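Local coordinates for possible periplasmic protein (Campylobacter jejuni, PDB 3RGC) that acts as a SurA-like chaperone in the periplasm and probably also catalyses peptidyl-prolyl cis-trans isomerisation, at residues B[110-114]-B[225-229]; B[40-44]-B[237-242]; B[16-20]-B[31-35]. All blocks are in the same frame, centred on the assembly; numbering follows the deposited sequence.

Contact 1 of 3, residues B[110-114]-B[225-229]; sequences AKTDF and YVSEQ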
# COMPACT_ATOMS: atom_id res chain seq x y z
N ALA B 110 1.49 -13.50 -29.44
CA ALA B 110 0.51 -14.40 -28.84
C ALA B 110 -0.90 -13.85 -28.87
O ALA B 110 -1.10 -12.66 -28.98
CB ALA B 110 0.91 -14.73 -27.40
N LYS B 111 -1.88 -14.74 -28.76
CA LYS B 111 -3.28 -14.36 -28.63
C LYS B 111 -3.70 -14.60 -27.19
O LYS B 111 -3.75 -15.73 -26.74
CB LYS B 111 -4.15 -15.20 -29.57
CG LYS B 111 -3.62 -15.21 -31.00
CD LYS B 111 -4.70 -15.48 -32.03
CE LYS B 111 -4.14 -15.36 -33.44
NZ LYS B 111 -3.43 -14.06 -33.66
N THR B 112 -3.96 -13.52 -26.46
CA THR B 112 -4.23 -13.60 -25.03
C THR B 112 -5.73 -13.61 -24.79
O THR B 112 -6.45 -12.80 -25.37
CB THR B 112 -3.60 -12.39 -24.28
OG1 THR B 112 -2.26 -12.19 -24.73
CG2 THR B 112 -3.58 -12.61 -22.78
N ASP B 113 -6.18 -14.52 -23.94
CA ASP B 113 -7.58 -14.58 -23.50
C ASP B 113 -7.78 -13.67 -22.28
O ASP B 113 -7.15 -13.85 -21.24
CB ASP B 113 -7.96 -16.03 -23.18
CG ASP B 113 -9.37 -16.17 -22.63
OD1 ASP B 113 -10.18 -15.24 -22.85
OD2 ASP B 113 -9.68 -17.21 -21.99
N PHE B 114 -8.64 -12.66 -22.41
CA PHE B 114 -8.93 -11.75 -21.31
C PHE B 114 -10.36 -11.95 -20.80
O PHE B 114 -10.91 -11.07 -20.15
CB PHE B 114 -8.79 -10.28 -21.75
CG PHE B 114 -7.39 -9.88 -22.14
CD1 PHE B 114 -6.49 -9.42 -21.19
CD2 PHE B 114 -6.98 -9.93 -23.47
CE1 PHE B 114 -5.21 -9.04 -21.55
CE2 PHE B 114 -5.70 -9.54 -23.84
CZ PHE B 114 -4.82 -9.10 -22.87
N TYR B 225 -3.54 -15.10 -14.67
CA TYR B 225 -3.95 -15.85 -15.85
C TYR B 225 -3.20 -15.33 -17.05
O TYR B 225 -2.64 -16.09 -17.84
CB TYR B 225 -5.45 -15.71 -16.05
CG TYR B 225 -5.99 -16.46 -17.23
CD1 TYR B 225 -5.52 -17.73 -17.54
CD2 TYR B 225 -7.00 -15.91 -18.02
CE1 TYR B 225 -6.04 -18.44 -18.62
CE2 TYR B 225 -7.52 -16.60 -19.10
CZ TYR B 225 -7.04 -17.87 -19.40
OH TYR B 225 -7.55 -18.56 -20.47
N VAL B 226 -3.19 -14.02 -17.19
CA VAL B 226 -2.50 -13.37 -18.29
C VAL B 226 -0.98 -13.58 -18.20
O VAL B 226 -0.34 -13.90 -19.19
CB VAL B 226 -2.82 -11.87 -18.31
CG1 VAL B 226 -1.89 -11.13 -19.28
CG2 VAL B 226 -4.29 -11.65 -18.66
N SER B 227 -0.42 -13.40 -17.01
CA SER B 227 1.00 -13.68 -16.82
C SER B 227 1.35 -15.10 -17.27
O SER B 227 2.32 -15.31 -18.00
CB SER B 227 1.39 -13.51 -15.35
OG SER B 227 2.22 -14.58 -14.92
N GLU B 228 0.56 -16.08 -16.84
CA GLU B 228 0.80 -17.46 -17.24
C GLU B 228 0.66 -17.72 -18.73
O GLU B 228 1.43 -18.50 -19.31
CB GLU B 228 -0.10 -18.42 -16.48
CG GLU B 228 0.01 -19.83 -17.03
CD GLU B 228 -0.30 -20.88 -16.00
OE1 GLU B 228 -0.63 -20.51 -14.85
OE2 GLU B 228 -0.20 -22.08 -16.34
N GLN B 229 -0.31 -17.08 -19.36
CA GLN B 229 -0.44 -17.25 -20.81
C GLN B 229 0.82 -16.73 -21.51
O GLN B 229 1.25 -17.30 -22.51
CB GLN B 229 -1.69 -16.55 -21.35
CG GLN B 229 -3.03 -17.14 -20.87
CD GLN B 229 -4.21 -16.29 -21.33
OE1 GLN B 229 -4.52 -16.22 -22.52
NE2 GLN B 229 -4.84 -15.60 -20.39

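Contact 2 of 3, residues B[40-44]-B[237-242]; sequences MEISQ and YFDKLR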
# COMPACT_ATOMS: atom_id res chain seq x y z
N MET B 40 20.40 -19.53 -29.11
CA MET B 40 19.06 -19.49 -29.66
C MET B 40 18.52 -18.06 -29.62
O MET B 40 17.93 -17.60 -30.58
CB MET B 40 18.11 -20.44 -28.91
CG MET B 40 18.29 -21.93 -29.21
SD MET B 40 17.21 -23.00 -28.21
CE MET B 40 15.68 -22.33 -28.68
N GLU B 41 18.76 -17.36 -28.51
CA GLU B 41 18.24 -16.00 -28.36
C GLU B 41 18.90 -15.04 -29.33
O GLU B 41 18.23 -14.25 -29.99
CB GLU B 41 18.49 -15.47 -26.94
CG GLU B 41 17.67 -16.16 -25.86
CD GLU B 41 18.14 -15.80 -24.46
OE1 GLU B 41 19.26 -15.26 -24.32
OE2 GLU B 41 17.40 -16.06 -23.49
N ILE B 42 20.22 -15.11 -29.39
CA ILE B 42 20.99 -14.26 -30.29
C ILE B 42 20.48 -14.41 -31.72
O ILE B 42 20.33 -13.43 -32.44
CB ILE B 42 22.47 -14.60 -30.24
CG1 ILE B 42 23.07 -14.12 -28.91
CG2 ILE B 42 23.21 -13.97 -31.40
CD1 ILE B 42 24.42 -14.75 -28.60
N SER B 43 20.21 -15.65 -32.11
CA SER B 43 19.74 -15.93 -33.47
C SER B 43 18.34 -15.39 -33.73
O SER B 43 18.03 -14.91 -34.82
CB SER B 43 19.81 -17.43 -33.75
OG SER B 43 18.63 -17.87 -34.40
N GLN B 44 17.48 -15.49 -32.73
CA GLN B 44 16.16 -14.90 -32.80
C GLN B 44 16.26 -13.36 -32.82
O GLN B 44 15.48 -12.69 -33.49
CB GLN B 44 15.32 -15.35 -31.61
CG GLN B 44 14.90 -16.80 -31.70
CD GLN B 44 14.19 -17.12 -33.00
OE1 GLN B 44 13.23 -16.45 -33.40
NE2 GLN B 44 14.66 -18.16 -33.69
N TYR B 237 7.24 -21.27 -27.50
CA TYR B 237 7.92 -20.71 -28.66
C TYR B 237 9.35 -21.26 -28.73
O TYR B 237 9.83 -21.63 -29.80
CB TYR B 237 7.93 -19.18 -28.58
CG TYR B 237 8.57 -18.51 -29.77
CD1 TYR B 237 7.81 -18.06 -30.84
CD2 TYR B 237 9.95 -18.33 -29.83
CE1 TYR B 237 8.40 -17.45 -31.93
CE2 TYR B 237 10.54 -17.73 -30.91
CZ TYR B 237 9.77 -17.29 -31.95
OH TYR B 237 10.38 -16.68 -33.02
N PHE B 238 10.02 -21.30 -27.58
CA PHE B 238 11.37 -21.87 -27.51
C PHE B 238 11.45 -23.40 -27.55
O PHE B 238 12.42 -23.94 -28.08
CB PHE B 238 12.20 -21.27 -26.37
CG PHE B 238 12.64 -19.86 -26.65
CD1 PHE B 238 13.63 -19.61 -27.59
CD2 PHE B 238 12.02 -18.79 -26.04
CE1 PHE B 238 14.02 -18.32 -27.88
CE2 PHE B 238 12.41 -17.49 -26.33
CZ PHE B 238 13.41 -17.26 -27.25
N ASP B 239 10.43 -24.10 -27.05
CA ASP B 239 10.39 -25.56 -27.24
C ASP B 239 10.34 -25.91 -28.71
O ASP B 239 11.15 -26.71 -29.20
CB ASP B 239 9.19 -26.20 -26.55
CG ASP B 239 9.20 -25.99 -25.05
OD1 ASP B 239 10.31 -25.79 -24.50
OD2 ASP B 239 8.10 -26.01 -24.44
N LYS B 240 9.38 -25.32 -29.42
CA LYS B 240 9.25 -25.56 -30.85
C LYS B 240 10.55 -25.23 -31.57
O LYS B 240 10.86 -25.80 -32.61
CB LYS B 240 8.13 -24.70 -31.44
CG LYS B 240 6.72 -25.16 -31.09
CD LYS B 240 5.69 -24.33 -31.85
CE LYS B 240 4.28 -24.80 -31.60
NZ LYS B 240 3.29 -23.96 -32.34
N LEU B 241 11.31 -24.29 -31.01
CA LEU B 241 12.54 -23.85 -31.64
C LEU B 241 13.65 -24.85 -31.35
O LEU B 241 14.42 -25.20 -32.24
CB LEU B 241 12.93 -22.47 -31.15
CG LEU B 241 13.82 -21.69 -32.10
CD1 LEU B 241 13.14 -21.58 -33.45
CD2 LEU B 241 14.14 -20.32 -31.53
N ARG B 242 13.73 -25.30 -30.10
CA ARG B 242 14.70 -26.31 -29.70
C ARG B 242 14.54 -27.57 -30.53
O ARG B 242 15.45 -28.39 -30.60
CB ARG B 242 14.57 -26.64 -28.22
CG ARG B 242 15.20 -25.62 -27.30
CD ARG B 242 14.72 -25.78 -25.86
NE ARG B 242 14.49 -24.48 -25.23
CZ ARG B 242 13.91 -24.30 -24.05
NH1 ARG B 242 13.48 -25.34 -23.35
NH2 ARG B 242 13.75 -23.07 -23.57

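Contact 3 of 3, residues B[16-20]-B[31-35]; sequences DIDQT and ALGVL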
# COMPACT_ATOMS: atom_id res chain seq x y z
N ASP B 16 34.23 -20.73 -23.95
CA ASP B 16 32.92 -20.25 -23.51
C ASP B 16 32.35 -21.08 -22.37
O ASP B 16 31.91 -20.53 -21.36
CB ASP B 16 31.91 -20.26 -24.66
CG ASP B 16 32.33 -19.41 -25.82
OD1 ASP B 16 33.09 -18.44 -25.61
OD2 ASP B 16 31.91 -19.70 -26.96
N ILE B 17 32.34 -22.40 -22.55
CA ILE B 17 31.83 -23.31 -21.52
C ILE B 17 32.61 -23.11 -20.24
O ILE B 17 32.05 -23.07 -19.15
CB ILE B 17 31.95 -24.79 -21.96
CG1 ILE B 17 31.03 -25.08 -23.14
CG2 ILE B 17 31.59 -25.72 -20.81
CD1 ILE B 17 31.58 -26.13 -24.07
N ASP B 18 33.92 -22.98 -20.39
CA ASP B 18 34.80 -22.74 -19.26
C ASP B 18 34.46 -21.42 -18.55
O ASP B 18 34.12 -21.40 -17.37
CB ASP B 18 36.26 -22.76 -19.72
CG ASP B 18 37.23 -22.49 -18.59
OD1 ASP B 18 37.67 -23.47 -17.94
OD2 ASP B 18 37.54 -21.31 -18.35
N GLN B 19 34.55 -20.31 -19.28
CA GLN B 19 34.27 -19.00 -18.70
C GLN B 19 32.85 -18.89 -18.14
O GLN B 19 32.60 -18.12 -17.21
CB GLN B 19 34.56 -17.90 -19.72
CG GLN B 19 36.05 -17.58 -19.85
CD GLN B 19 36.42 -16.93 -21.18
OE1 GLN B 19 36.24 -17.53 -22.24
NE2 GLN B 19 36.95 -15.72 -21.11
N THR B 20 31.93 -19.66 -18.71
CA THR B 20 30.54 -19.65 -18.24
C THR B 20 30.37 -20.49 -16.98
O THR B 20 29.59 -20.13 -16.09
CB THR B 20 29.56 -20.13 -19.33
OG1 THR B 20 29.58 -19.21 -20.44
CG2 THR B 20 28.14 -20.18 -18.78
N ALA B 31 26.32 -25.29 -17.77
CA ALA B 31 26.93 -24.19 -18.53
C ALA B 31 26.60 -24.36 -20.02
O ALA B 31 26.44 -23.38 -20.76
CB ALA B 31 28.44 -24.13 -18.30
N LEU B 32 26.48 -25.61 -20.43
CA LEU B 32 26.19 -25.97 -21.81
C LEU B 32 24.76 -25.58 -22.15
O LEU B 32 24.49 -25.06 -23.23
CB LEU B 32 26.38 -27.47 -22.00
CG LEU B 32 26.92 -27.98 -23.33
CD1 LEU B 32 28.35 -27.50 -23.53
CD2 LEU B 32 26.85 -29.50 -23.36
N GLY B 33 23.85 -25.84 -21.22
CA GLY B 33 22.45 -25.47 -21.39
C GLY B 33 22.29 -23.96 -21.57
O GLY B 33 21.63 -23.50 -22.50
N VAL B 34 22.91 -23.19 -20.69
CA VAL B 34 22.86 -21.73 -20.78
C VAL B 34 23.36 -21.26 -22.14
O VAL B 34 22.70 -20.48 -22.83
CB VAL B 34 23.71 -21.06 -19.69
CG1 VAL B 34 24.07 -19.65 -20.09
CG2 VAL B 34 22.97 -21.08 -18.37
N LEU B 35 24.54 -21.75 -22.52
CA LEU B 35 25.16 -21.34 -23.77
C LEU B 35 24.29 -21.73 -24.96
O LEU B 35 24.20 -20.98 -25.94
CB LEU B 35 26.57 -21.92 -23.89
CG LEU B 35 27.66 -21.19 -23.10
CD1 LEU B 35 28.98 -21.94 -23.18
CD2 LEU B 35 27.85 -19.77 -23.64

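Contact 1 of 3, residues B[110-114]-B[225-229]
With CG set beside its backbone N (chi1 -66°) and the chain extended beyond it, Q229 reaches out from helix 218-244 to D113, whose CG, anti to its backbone N, swings the carboxylate to the side where Y225 OH lies. The contact docks the loop between helices 86-107 and 116-125 onto the long C-terminal helix of this SurA-like chaperone. It is a worked example of a side-chain amide reading a peptide backbone: one glutamine binds both the N-H and the C=O of a single residue. D113 N donates to Q229 OE1 over 2.8 Å, arriving on a lone pair in the carbonyl plane. In return Q229 NE2 gives a nearly straight bond to D113 O, 3.0 Å long with 176° at the hydrogen, and that oxygen lies essentially in the amide plane. Two bonds of opposite polarity at one residue fix the rotation of the amide about its last torsion. Q229 NE2 also sits over the centre of the Y225 ring, 3.0 Å above its plane, and adds a weak bond to Y225 O one turn back along the helix. On either side of D113 in sequence, F114 and T112 add apolar contact: F114 CE1 meets V226 CG2 at 4.0 Å, while T112 CG2 lies over one face of the F114 ring and comes within 3.7 Å of Q229 OE1. Outside the two segments, F122 meets the Y225 ring at an angle. S115 OG is hydrogen-bonded to D113 OD1, and the other carboxylate oxygen takes the bond from the phenol: Y225 OH donates to D113 OD2 over 2.9 Å, on the anti side and 26° out of the carboxylate plane.

Contact 2 of 3, residues B[40-44]-B[237-242]
M40 and Q44, one turn apart on helix 30-48, face F238, L241 and Y237 of the crossing helix 218-244. The tight part surrounds the end of M40. Its chain runs extended and then bends at the last torsion (chi3 58°), which brings the methyl CE to the edge of the F238 ring, 3.6 Å from F238 CD1, and to 3.7 Å from L241 CB. The ring is thus met in its plane by the methyl, while Y237 CD2 lies over one of its faces. Q44, its chain folded at chi2, and L241 reach toward each other from opposite directions, with Q44 CG 3.6 Å from L241 CD2. At the end of the amide, Q44 OE1 accepts from Y237 OH over 2.9 Å; the hydroxyl approaches from well above the carbonyl plane and is not on a lone pair, and the amide and phenol planes stand 75° apart. The axes of the two short segments are 12.0 Å apart and cross at 100°, so large side chains span the gap. This is how the SurA-type N-terminal domain is completed: a C-terminal helix returns to pack on helices from the start of the chain, and L102 and I106 of helix 86-107 cover further parts of the same side chains. Toward solvent fewer groups meet. M40 SD touches CG of exposed R242 at 3.4 Å, but beyond CG the chain leaves, and the guanidinium turns to D239 on its own helix, a charge pair in which R242 NH1 does not point an N-H at D239 OD1. D239 itself points away from helix 30-48.

Contact 3 of 3, residues B[16-20]-B[31-35]
L35 is the main bump here and the backbone at D16 and I17 of helix 14-23 its hollow. The leucine side chain, with CG placed beside its backbone N (chi1 -79°), leans across the neighbouring helix so that the methyl CD1 rests directly on the main chain, 3.4 Å from I17 N. The walls of the hollow are D16 CB, 3.7 Å from L35 CD1, and I17 CG1; T20 lies over the other branch, its OG1 3.7 Å from L35 CD2. Beside this fit I17 CD1 meets L32 CD1 methyl to methyl at 3.5 Å, the two side chains crossing at a slant on the flank of helix 30-48. Where the helices come nearest, A31 offers only a methyl, which fits between I17 O and T20 CG2, 4.0 Å from the latter, and the small residue permits an I17-A31 separation of 5.8 Å between CA atoms. V34 adds a looser touch on T20 CG2 at the exposed margin. The polar end of T20 is kept within its own helix: both OG1 and the backbone N donate to D16 O, from opposite faces of the carbonyl plane, which holds the threonine so that its methyl faces A31. I12, on strand 10-13, touches both I17 and L35 and extends the apolar patch toward the sheet. The arrangement is a helix-loop-helix: helices 14-23 and 30-48 of the SurA N-terminal domain, with short segment axes 9.3 Å apart and inclined at 110°.

How the contacts relate
Contacts 2 and 3 share helix 30-48, and contacts 1 and 2 share helix 218-244, so two helices tie all three together. Contact 3 closes first along the chain, a local corner with only ten residues between its segments. Contact 2 spans 192 residues, and contact 1 is nested inside the loop it closes. Their centres lie about 17 Å (contacts 2 and 3), 20 Å (1 and 2) and 33 Å (1 and 3) apart, and none touches another. Thus the first helices of the SurA-like domain fold on one another, the C-terminal helix joins them, and the same helix carries the loop leading toward the FKBP-related, probably isomerase-like, domain.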